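Local coordinates for protein ApRick protease (Rickettsia conorii, PDB 5C9D) that probably cleaves peptide bonds as a retropepsin-like aspartic endopeptidase, this chain being the C-terminal protease part of a longer, probably membrane-bound protein, at residues A35-L40 against N86-V91; I27-D32 against D97-G102. All coordinates share one frame; numbering follows the deposited sequence.

In the fold
From the N terminus the chain runs through 27-32 and enters at D32 the Asp-Thr-Gly-Ala signature, whose alanine, A35, already opens 35-40. After helix 42-47 and strands 59-63 and 66-79 it returns through 86-91, where contact 1 closes a loop of 45 residues. It then moves on to 97-102, and contact 2 closes the wider loop within which contact 1 is nested. The two touch where strand 99-101 lies between 25-31 and 38-41, with a probable hydrogen bond from L100 N to A39 O. Strands on both sides of the signature are thereby tied to the later half of the domain, consistent with the psi-shaped arrangement of retropepsins.

Contact 1. Residues A35-L40 against N86-V91; sequences ASDIAL and NIKGHV
I38 to L40 pair in parallel with G89 to V91, the short strand axes inclined by 28° and 4.6 Å apart at closest approach. H90 is bonded at both ends of its backbone: its N donates to I38 O (3.0 Å), and its O receives L40 N (2.7 Å). With CG between the backbone N and the carbonyl carbon (chi1 67°), the H90 imidazole turns back over the partner strand, where A39 CA lies over one ring face, 4.0 Å from the centroid, in a CH-pi contact. The D37 carboxylate comes to the CD2 edge of the same ring, its plane turned 40° from the imidazole, while S36 OG hydrogen-bonds D37 OD1 from above the carboxylate plane. K88 NZ stays 4.1 Å from D37 OD2, beyond salt-bridge range, and R59 makes only a long, weak ion pair with that oxygen. I38, L40 and V91 lie on the face opposite A39 and H90; I38 CD1 meets I87 CG2. This parallel pairing of the strand after the Asp-Thr-Gly signature is consistent with the retropepsin fold. Y61 also meets the H90 ring. Strand 66-79 packs against I38 and L40, helix 103-106 touches D37, I38 and I87, and strand 99-101 adjoins A39 and L40.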
ATOM      1  N   ALA B  35      -0.201 -20.980  -2.922  1.00119.38           N
ATOM      2  CA  ALA B  35      -1.531 -20.393  -3.061  1.00 99.55           C
ATOM      3  C   ALA B  35      -1.717 -19.821  -4.453  1.00 94.08           C
ATOM      4  O   ALA B  35      -0.792 -19.240  -5.024  1.00 93.77           O
ATOM      5  CB  ALA B  35      -1.756 -19.320  -2.008  1.00103.43           C
ATOM      6  N   SER B  36      -2.930 -19.981  -4.972  1.00 96.53           N
ATOM      7  CA  SER B  36      -3.265 -19.691  -6.368  1.00102.17           C
ATOM      8  C   SER B  36      -3.588 -18.213  -6.588  1.00 88.56           C
ATOM      9  O   SER B  36      -3.419 -17.649  -7.676  1.00 78.27           O
ATOM     10  CB  SER B  36      -4.465 -20.558  -6.770  1.00115.29           C
ATOM     11  OG  SER B  36      -5.362 -20.740  -5.670  1.00126.91           O
ATOM     12  N   ASP B  37      -4.065 -17.592  -5.528  1.00 86.71           N
ATOM     13  CA  ASP B  37      -4.539 -16.231  -5.589  1.00 86.66           C
ATOM     14  C   ASP B  37      -4.513 -15.695  -4.150  1.00 81.93           C
ATOM     15  O   ASP B  37      -3.781 -16.238  -3.313  1.00 81.42           O
ATOM     16  CB  ASP B  37      -5.934 -16.225  -6.225  1.00 84.37           C
ATOM     17  CG  ASP B  37      -6.935 -17.122  -5.477  1.00 87.67           C
ATOM     18  OD1 ASP B  37      -6.509 -17.925  -4.600  1.00 73.70           O
ATOM     19  OD2 ASP B  37      -8.155 -17.018  -5.772  1.00 85.74           O
ATOM     20  N   ILE B  38      -5.311 -14.674  -3.846  1.00 77.48           N
ATOM     21  CA  ILE B  38      -5.263 -14.022  -2.535  1.00 71.28           C
ATOM     22  C   ILE B  38      -6.369 -14.520  -1.612  1.00 70.24           C
ATOM     23  O   ILE B  38      -7.527 -14.099  -1.701  1.00 76.39           O
ATOM     24  CB  ILE B  38      -5.294 -12.495  -2.730  1.00 68.66           C
ATOM     25  CG1 ILE B  38      -3.947 -12.068  -3.338  1.00 64.59           C
ATOM     26  CG2 ILE B  38      -5.562 -11.775  -1.412  1.00 76.71           C
ATOM     27  CD1 ILE B  38      -3.892 -10.633  -3.780  1.00 67.31           C
ATOM     28  N   ALA B  39      -6.005 -15.422  -0.716  1.00 70.89           N
ATOM     29  CA  ALA B  39      -7.007 -16.101   0.103  1.00 71.66           C
ATOM     30  C   ALA B  39      -7.317 -15.290   1.351  1.00 72.91           C
ATOM     31  O   ALA B  39      -6.505 -15.218   2.279  1.00 77.75           O
ATOM     32  CB  ALA B  39      -6.517 -17.478   0.480  1.00 65.59           C
ATOM     33  N   LEU B  40      -8.489 -14.673   1.375  1.00 64.78           N
ATOM     34  CA  LEU B  40      -8.872 -13.848   2.517  1.00 69.38           C
ATOM     35  C   LEU B  40      -9.524 -14.625   3.640  1.00 77.89           C
ATOM     36  O   LEU B  40     -10.522 -15.312   3.436  1.00 63.44           O
ATOM     37  CB  LEU B  40      -9.788 -12.720   2.080  1.00 70.92           C
ATOM     38  CG  LEU B  40      -8.983 -11.601   1.416  1.00 83.17           C
ATOM     39  CD1 LEU B  40      -9.934 -10.519   0.939  1.00 85.64           C
ATOM     40  CD2 LEU B  40      -7.913 -11.039   2.365  1.00 77.17           C
ATOM     41  N   ASN B  86      -7.848  -4.775  -9.051  1.00 78.18           N
ATOM     42  CA  ASN B  86      -8.734  -5.881  -9.412  1.00 90.87           C
ATOM     43  C   ASN B  86      -7.959  -7.187  -9.548  1.00 92.19           C
ATOM     44  O   ASN B  86      -7.767  -7.751 -10.637  1.00 97.73           O
ATOM     45  CB  ASN B  86      -9.566  -5.503 -10.640  1.00100.15           C
ATOM     46  CG  ASN B  86     -10.491  -4.313 -10.358  1.00115.13           C
ATOM     47  OD1 ASN B  86     -11.301  -4.354  -9.425  1.00108.83           O
ATOM     48  ND2 ASN B  86     -10.356  -3.237 -11.146  1.00111.30           N
ATOM     49  N   ILE B  87      -7.494  -7.626  -8.382  1.00 85.86           N
ATOM     50  CA  ILE B  87      -6.633  -8.788  -8.230  1.00 73.49           C
ATOM     51  C   ILE B  87      -7.528  -9.909  -7.733  1.00 72.16           C
ATOM     52  O   ILE B  87      -8.309  -9.735  -6.778  1.00 66.40           O
ATOM     53  CB  ILE B  87      -5.488  -8.473  -7.243  1.00 68.15           C
ATOM     54  CG1 ILE B  87      -4.550  -7.427  -7.840  1.00 69.69           C
ATOM     55  CG2 ILE B  87      -4.709  -9.714  -6.875  1.00 71.11           C
ATOM     56  CD1 ILE B  87      -3.983  -7.793  -9.194  1.00 69.47           C
ATOM     57  N   LYS B  88      -7.470 -11.041  -8.416  1.00 70.69           N
ATOM     58  CA  LYS B  88      -8.454 -12.079  -8.170  1.00 70.08           C
ATOM     59  C   LYS B  88      -8.068 -12.759  -6.867  1.00 69.02           C
ATOM     60  O   LYS B  88      -6.903 -13.102  -6.670  1.00 77.11           O
ATOM     61  CB  LYS B  88      -8.560 -13.055  -9.360  1.00 78.81           C
ATOM     62  CG  LYS B  88      -7.674 -14.303  -9.285  1.00105.68           C
ATOM     63  CD  LYS B  88      -7.641 -15.105 -10.590  1.00114.35           C
ATOM     64  CE  LYS B  88      -6.620 -16.243 -10.543  1.00103.61           C
ATOM     65  NZ  LYS B  88      -7.103 -17.416  -9.752  1.00108.82           N
ATOM     66  N   GLY B  89      -9.029 -12.900  -5.957  1.00 67.43           N
ATOM     67  CA  GLY B  89      -8.836 -13.675  -4.726  1.00 64.48           C
ATOM     68  C   GLY B  89     -10.127 -14.319  -4.276  1.00 66.59           C
ATOM     69  O   GLY B  89     -11.090 -14.379  -5.034  1.00 76.19           O
ATOM     70  N   HIS B  90     -10.168 -14.795  -3.037  1.00 65.60           N
ATOM     71  CA  HIS B  90     -11.362 -15.452  -2.534  1.00 62.77           C
ATOM     72  C   HIS B  90     -11.504 -15.333  -1.016  1.00 69.76           C
ATOM     73  O   HIS B  90     -10.547 -14.956  -0.337  1.00 72.52           O
ATOM     74  CB  HIS B  90     -11.397 -16.913  -3.003  1.00 60.52           C
ATOM     75  CG  HIS B  90     -10.321 -17.788  -2.426  1.00 64.51           C
ATOM     76  ND1 HIS B  90     -10.402 -18.343  -1.165  1.00 67.17           N
ATOM     77  CD2 HIS B  90      -9.166 -18.251  -2.964  1.00 63.13           C
ATOM     78  CE1 HIS B  90      -9.324 -19.076  -0.938  1.00 73.67           C
ATOM     79  NE2 HIS B  90      -8.557 -19.036  -2.015  1.00 68.00           N
ATOM     80  N   VAL B  91     -12.695 -15.627  -0.489  1.00 70.93           N
ATOM     81  CA  VAL B  91     -12.909 -15.594   0.967  1.00 79.12           C
ATOM     82  C   VAL B  91     -13.085 -16.999   1.547  1.00 81.90           C
ATOM     83  O   VAL B  91     -14.148 -17.586   1.434  1.00 97.54           O
ATOM     84  CB  VAL B  91     -14.115 -14.729   1.364  1.00 73.06           C
ATOM     85  CG1 VAL B  91     -14.230 -14.652   2.884  1.00 76.54           C
ATOM     86  CG2 VAL B  91     -13.981 -13.338   0.773  1.00 74.75           C
TER

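Contact 2. Residues I27-D32 against D97-G102; sequences IKFMVD and DISLLG
M30 is gripped by the backbone on both sides of L100: its N donates to S99 O (2.7 Å), and its O accepts L101 N (2.9 Å). Two residues on, D32 N donates to L101 O (3.1 Å), continuing the parallel pairing although the short strand axes are inclined by 62°. The side chains of M30 and L100 lie side by side, pointing the same way, with M30 CE 3.6 Å from L100 CD2; the bend at chi3 (78°) helps bring the methyl there. L100 CD2 also approaches D32 CB, and I98 CG2 approaches M30 CB. On the opposite face from M30 and L100, the F29 ring meets S99 obliquely, CD1 standing 3.5 Å from S99 CB, and F29 CB rests against L101 CB (3.7 Å), the side chains crossing at about a right angle. I27 CG2 lies over one face of the ring. Further out, I38 and L40 pack on F29, while S99 OG is hydrogen-bonded to D44 OD2 and T41 N, which probably helps hold the serine beside the phenyl group. G102 occupies the N-cap position of helix 103-106. D32 begins the aspartic protease signature, and its OD2 makes a weak hydrogen bond with A35 N. Main-chain hydrogen bonds hold the backbone up to this aspartate, and apolar side chains pack both faces, consistent with positioning it for the active site of a retropepsin.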
ATOM      1  N   ILE B  27      -3.883  -5.295   5.491  1.00 72.09           N
ATOM      2  CA  ILE B  27      -4.023  -6.694   5.779  1.00 71.26           C
ATOM      3  C   ILE B  27      -2.605  -7.262   5.808  1.00 90.84           C
ATOM      4  O   ILE B  27      -1.716  -6.803   5.058  1.00 66.63           O
ATOM      5  CB  ILE B  27      -4.891  -7.385   4.716  1.00 71.54           C
ATOM      6  CG1 ILE B  27      -6.319  -6.840   4.782  1.00 65.02           C
ATOM      7  CG2 ILE B  27      -4.855  -8.900   4.878  1.00 71.44           C
ATOM      8  CD1 ILE B  27      -6.849  -6.761   6.189  1.00 67.08           C
ATOM      9  N   LYS B  28      -2.412  -8.236   6.701  1.00 97.96           N
ATOM     10  CA  LYS B  28      -1.146  -8.935   6.878  1.00 97.39           C
ATOM     11  C   LYS B  28      -1.232 -10.308   6.187  1.00 93.88           C
ATOM     12  O   LYS B  28      -2.097 -11.134   6.486  1.00 74.55           O
ATOM     13  CB  LYS B  28      -0.820  -9.050   8.370  1.00111.95           C
ATOM     14  CG  LYS B  28      -1.039  -7.734   9.125  1.00122.93           C
ATOM     15  CD  LYS B  28       0.001  -7.501  10.213  1.00132.95           C
ATOM     16  CE  LYS B  28      -0.019  -6.066  10.725  1.00131.04           C
ATOM     17  NZ  LYS B  28       1.100  -5.803  11.678  1.00122.36           N
ATOM     18  N   PHE B  29      -0.325 -10.526   5.245  1.00 83.23           N
ATOM     19  CA  PHE B  29      -0.433 -11.612   4.302  1.00 73.36           C
ATOM     20  C   PHE B  29       0.750 -12.556   4.416  1.00 82.87           C
ATOM     21  O   PHE B  29       1.909 -12.116   4.366  1.00 75.54           O
ATOM     22  CB  PHE B  29      -0.405 -11.034   2.902  1.00 72.47           C
ATOM     23  CG  PHE B  29      -1.734 -10.566   2.400  1.00 76.58           C
ATOM     24  CD1 PHE B  29      -2.793 -11.469   2.241  1.00 75.02           C
ATOM     25  CD2 PHE B  29      -1.916  -9.241   2.023  1.00 72.77           C
ATOM     26  CE1 PHE B  29      -4.017 -11.047   1.735  1.00 81.85           C
ATOM     27  CE2 PHE B  29      -3.138  -8.816   1.515  1.00 81.24           C
ATOM     28  CZ  PHE B  29      -4.188  -9.716   1.364  1.00 75.95           C
ATOM     29  N   MET B  30       0.476 -13.854   4.548  1.00 80.99           N
ATOM     30  CA  MET B  30       1.546 -14.831   4.425  1.00 79.45           C
ATOM     31  C   MET B  30       1.822 -14.977   2.948  1.00 80.88           C
ATOM     32  O   MET B  30       0.893 -15.137   2.159  1.00 80.99           O
ATOM     33  CB  MET B  30       1.184 -16.177   5.031  1.00 83.06           C
ATOM     34  CG  MET B  30       2.414 -17.053   5.209  1.00 89.37           C
ATOM     35  SD  MET B  30       2.050 -18.794   5.393  1.00 88.59           S
ATOM     36  CE  MET B  30       1.739 -19.174   3.678  1.00 95.85           C
ATOM     37  N   VAL B  31       3.093 -14.883   2.573  1.00 91.23           N
ATOM     38  CA  VAL B  31       3.466 -14.932   1.171  1.00 92.12           C
ATOM     39  C   VAL B  31       3.559 -16.403   0.812  1.00 96.27           C
ATOM     40  O   VAL B  31       4.384 -17.135   1.377  1.00102.11           O
ATOM     41  CB  VAL B  31       4.806 -14.230   0.882  1.00 95.15           C
ATOM     42  CG1 VAL B  31       4.909 -13.925  -0.604  1.00 96.79           C
ATOM     43  CG2 VAL B  31       4.928 -12.938   1.671  1.00102.06           C
ATOM     44  N   ASP B  32       2.699 -16.831  -0.114  1.00102.08           N
ATOM     45  CA  ASP B  32       2.574 -18.249  -0.463  1.00102.13           C
ATOM     46  C   ASP B  32       2.549 -18.477  -1.982  1.00 99.96           C
ATOM     47  O   ASP B  32       1.583 -18.155  -2.671  1.00 97.08           O
ATOM     48  CB  ASP B  32       1.330 -18.852   0.210  1.00 90.65           C
ATOM     49  CG  ASP B  32       1.431 -20.367   0.418  1.00 89.99           C
ATOM     50  OD1 ASP B  32       2.544 -20.900   0.638  1.00 99.73           O
ATOM     51  OD2 ASP B  32       0.376 -21.033   0.381  1.00 85.58           O
ATOM     52  N   ASP B  97      -6.193 -19.590   8.714  1.00105.02           N
ATOM     53  CA  ASP B  97      -5.964 -18.807   9.950  1.00102.38           C
ATOM     54  C   ASP B  97      -5.244 -17.482   9.765  1.00107.06           C
ATOM     55  O   ASP B  97      -5.354 -16.604  10.631  1.00119.26           O
ATOM     56  CB  ASP B  97      -5.238 -19.652  11.005  1.00101.40           C
ATOM     57  CG  ASP B  97      -6.003 -20.927  11.359  1.00114.11           C
ATOM     58  OD1 ASP B  97      -7.252 -20.936  11.231  1.00106.86           O
ATOM     59  OD2 ASP B  97      -5.358 -21.927  11.752  1.00120.90           O
ATOM     60  N   ILE B  98      -4.507 -17.340   8.658  1.00113.96           N
ATOM     61  CA  ILE B  98      -3.992 -16.024   8.187  1.00111.32           C
ATOM     62  C   ILE B  98      -4.107 -15.921   6.645  1.00 89.51           C
ATOM     63  O   ILE B  98      -4.093 -16.938   5.951  1.00107.01           O
ATOM     64  CB  ILE B  98      -2.546 -15.690   8.732  1.00 95.20           C
ATOM     65  CG1 ILE B  98      -2.193 -14.217   8.477  1.00 92.95           C
ATOM     66  CG2 ILE B  98      -1.468 -16.600   8.150  1.00 85.74           C
ATOM     67  CD1 ILE B  98      -1.129 -13.648   9.400  1.00 96.87           C
ATOM     68  N   SER B  99      -4.258 -14.698   6.127  1.00 82.99           N
ATOM     69  CA  SER B  99      -4.515 -14.477   4.698  1.00 75.73           C
ATOM     70  C   SER B  99      -3.300 -14.754   3.801  1.00 80.77           C
ATOM     71  O   SER B  99      -2.135 -14.647   4.235  1.00 75.98           O
ATOM     72  CB  SER B  99      -5.044 -13.061   4.451  1.00 79.58           C
ATOM     73  OG  SER B  99      -6.397 -12.949   4.872  1.00 88.39           O
ATOM     74  N   LEU B 100      -3.582 -15.099   2.543  1.00 72.57           N
ATOM     75  CA  LEU B 100      -2.533 -15.499   1.618  1.00 77.92           C
ATOM     76  C   LEU B 100      -2.354 -14.536   0.478  1.00 72.93           C
ATOM     77  O   LEU B 100      -3.321 -14.072  -0.144  1.00 71.06           O
ATOM     78  CB  LEU B 100      -2.796 -16.886   1.037  1.00 81.07           C
ATOM     79  CG  LEU B 100      -2.926 -17.988   2.080  1.00 85.79           C
ATOM     80  CD1 LEU B 100      -3.360 -19.277   1.402  1.00 94.94           C
ATOM     81  CD2 LEU B 100      -1.627 -18.169   2.853  1.00 86.94           C
ATOM     82  N   LEU B 101      -1.088 -14.268   0.206  1.00 69.01           N
ATOM     83  CA  LEU B 101      -0.698 -13.456  -0.897  1.00 70.44           C
ATOM     84  C   LEU B 101      -0.143 -14.407  -1.912  1.00 70.90           C
ATOM     85  O   LEU B 101       0.980 -14.865  -1.794  1.00 77.98           O
ATOM     86  CB  LEU B 101       0.340 -12.469  -0.448  1.00 76.76           C
ATOM     87  CG  LEU B 101       0.561 -11.340  -1.423  1.00 80.35           C
ATOM     88  CD1 LEU B 101       1.265 -10.216  -0.672  1.00 81.53           C
ATOM     89  CD2 LEU B 101       1.336 -11.833  -2.645  1.00 76.67           C
ATOM     90  N   GLY B 102      -0.961 -14.732  -2.899  1.00 69.51           N
ATOM     91  CA  GLY B 102      -0.607 -15.741  -3.853  1.00 70.02           C
ATOM     92  C   GLY B 102      -0.435 -15.232  -5.260  1.00 75.11           C
ATOM     93  O   GLY B 102      -0.456 -14.027  -5.519  1.00 73.13           O
TER